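Local coordinates for DNA helicase RecQ (Deinococcus radiodurans, PDB 4Q48), which probably couples ATP hydrolysis to unwinding of duplex DNA by translocating 3' to 5', here represented by its catalytic core, at residues N304-A309 and G328-P333. Residues are numbered along the deposited sequence; the frame is centred on the assembly and turned at random.
Sequences NVRFVA and GRDGLP
Arg306 and Asp330 form a salt bridge between the start of strand 305-310 and the loop joining helix 317-324 to strand 334-340, within the second RecA-like domain of the RecQ helicase core. Strands 305-310 and 334-340 are parallel neighbours in its six-stranded sheet, so the loop closes a beta-alpha-beta crossover.

The arginine chain bends at chi2 (-47°) and chi3, which brings the guanidinium back to the loop although CB points away from it. Arg306 NH2 is modelled 2.3 Å from Asp330 OD2, a separation too short to take literally, while NH1 makes a weak, longer bond to OD1. The carboxylate sits at the guanidinium's edge, its plane turned 40° from it, and the two side chains cross at about a right angle.

Leu332 CB approaches NH2 obliquely, and Pro333 O lies over one face of the guanidinium, 3.5 Å from Arg306 NE. A long arginine suits the site because its aliphatic part can pass the proline carbonyl while its tip reaches the acid.

On the backbone side, Gly328 N donates to Val305 O over 2.9 Å (164°), and Ser334 OG bonds the same carbonyl. Gly328 opens a type I turn ending at Gly331; both have positive phi, a conformation glycine adopts most readily. Asp330 also opens an Asx turn, its OD1 accepting from Leu332 N (3.1 Å), which lies above the carboxylate plane.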
loop_
_atom_site.group_PDB
_atom_site.type_symbol
_atom_site.label_atom_id
_atom_site.label_comp_id
_atom_site.label_asym_id
_atom_site.label_seq_id
_atom_site.Cartn_x
_atom_site.Cartn_y
_atom_site.Cartn_z
ATOM N N ASN A 304 -22.130 -2.749 5.846
ATOM C CA ASN A 304 -23.308 -2.117 5.300
ATOM C C ASN A 304 -22.996 -0.668 4.818
ATOM O O ASN A 304 -23.903 0.149 4.595
ATOM C CB ASN A 304 -24.345 -2.159 6.448
ATOM C CG ASN A 304 -25.755 -1.858 6.019
ATOM O OD1 ASN A 304 -26.176 -2.174 4.915
ATOM N ND2 ASN A 304 -26.500 -1.237 6.911
ATOM N N VAL A 305 -21.707 -0.339 4.703
ATOM C CA VAL A 305 -21.259 1.052 4.536
ATOM C C VAL A 305 -21.312 1.571 3.090
ATOM O O VAL A 305 -20.576 1.126 2.208
ATOM C CB VAL A 305 -19.808 1.243 5.066
ATOM C CG1 VAL A 305 -19.289 2.609 4.714
ATOM C CG2 VAL A 305 -19.738 1.024 6.573
ATOM N N ARG A 306 -22.140 2.587 2.885
ATOM C CA ARG A 306 -22.505 3.026 1.550
ATOM C C ARG A 306 -21.604 4.116 0.967
ATOM O O ARG A 306 -21.542 4.271 -0.249
ATOM C CB ARG A 306 -23.955 3.512 1.570
ATOM C CG ARG A 306 -24.913 2.416 1.255
ATOM C CD ARG A 306 -24.440 1.671 0.042
ATOM N NE ARG A 306 -24.814 0.280 0.131
ATOM C CZ ARG A 306 -23.975 -0.701 0.426
ATOM N NH1 ARG A 306 -22.695 -0.471 0.555
ATOM N NH2 ARG A 306 -24.417 -1.937 0.511
ATOM N N PHE A 307 -20.925 4.883 1.816
ATOM C CA PHE A 307 -19.943 5.832 1.316
ATOM C C PHE A 307 -18.815 6.144 2.301
ATOM O O PHE A 307 -18.968 6.008 3.532
ATOM C CB PHE A 307 -20.626 7.133 0.898
ATOM C CG PHE A 307 -21.159 7.975 2.048
ATOM C CD1 PHE A 307 -22.472 7.842 2.480
ATOM C CD2 PHE A 307 -20.376 8.961 2.626
ATOM C CE1 PHE A 307 -22.970 8.638 3.483
ATOM C CE2 PHE A 307 -20.880 9.767 3.643
ATOM C CZ PHE A 307 -22.179 9.599 4.066
ATOM N N VAL A 308 -17.672 6.534 1.740
ATOM C CA VAL A 308 -16.621 7.148 2.524
ATOM C C VAL A 308 -16.264 8.491 1.922
ATOM O O VAL A 308 -15.846 8.582 0.762
ATOM C CB VAL A 308 -15.381 6.275 2.631
ATOM C CG1 VAL A 308 -14.227 7.100 3.121
ATOM C CG2 VAL A 308 -15.639 5.167 3.619
ATOM N N ALA A 309 -16.411 9.527 2.743
ATOM C CA ALA A 309 -16.139 10.894 2.351
ATOM C C ALA A 309 -14.835 11.399 2.939
ATOM O O ALA A 309 -14.611 11.293 4.144
ATOM C CB ALA A 309 -17.284 11.799 2.784
ATOM N N GLY A 328 -18.505 -0.663 1.327
ATOM C CA GLY A 328 -18.985 -1.711 0.467
ATOM C C GLY A 328 -18.484 -3.099 0.783
ATOM O O GLY A 328 -18.192 -3.869 -0.124
ATOM N N ARG A 329 -18.424 -3.446 2.059
ATOM C CA ARG A 329 -17.892 -4.746 2.433
ATOM C C ARG A 329 -18.989 -5.784 2.287
ATOM O O ARG A 329 -18.800 -6.952 2.617
ATOM C CB ARG A 329 -17.303 -4.730 3.848
ATOM C CG ARG A 329 -16.024 -3.914 3.923
ATOM C CD ARG A 329 -14.770 -4.701 3.618
ATOM N NE ARG A 329 -13.591 -3.886 3.925
ATOM C CZ ARG A 329 -12.352 -4.349 4.062
ATOM N NH1 ARG A 329 -12.116 -5.649 3.965
ATOM N NH2 ARG A 329 -11.356 -3.506 4.333
ATOM N N ASP A 330 -20.150 -5.343 1.810
ATOM C CA ASP A 330 -21.224 -6.279 1.496
ATOM C C ASP A 330 -21.315 -6.544 -0.013
ATOM O O ASP A 330 -22.277 -7.148 -0.483
ATOM C CB ASP A 330 -22.552 -5.750 2.010
ATOM C CG ASP A 330 -22.925 -4.387 1.394
ATOM O OD1 ASP A 330 -22.120 -3.806 0.606
ATOM O OD2 ASP A 330 -24.038 -3.903 1.715
ATOM N N GLY A 331 -20.272 -6.149 -0.743
ATOM C CA GLY A 331 -20.196 -6.338 -2.184
ATOM C C GLY A 331 -21.076 -5.431 -3.032
ATOM O O GLY A 331 -20.971 -5.436 -4.265
ATOM N N LEU A 332 -21.925 -4.632 -2.382
ATOM C CA LEU A 332 -22.857 -3.758 -3.090
ATOM C C LEU A 332 -22.232 -2.380 -3.441
ATOM O O LEU A 332 -21.160 -2.036 -2.922
ATOM C CB LEU A 332 -24.115 -3.610 -2.238
ATOM C CG LEU A 332 -24.886 -4.910 -1.996
ATOM C CD1 LEU A 332 -25.853 -4.705 -0.886
ATOM C CD2 LEU A 332 -25.624 -5.286 -3.259
ATOM N N PRO A 333 -22.869 -1.612 -4.365
ATOM C CA PRO A 333 -22.271 -0.336 -4.791
ATOM C C PRO A 333 -22.031 0.642 -3.642
ATOM O O PRO A 333 -22.908 0.834 -2.795
ATOM C CB PRO A 333 -23.314 0.239 -5.754
ATOM C CG PRO A 333 -24.016 -0.937 -6.301
ATOM C CD PRO A 333 -24.092 -1.908 -5.132
#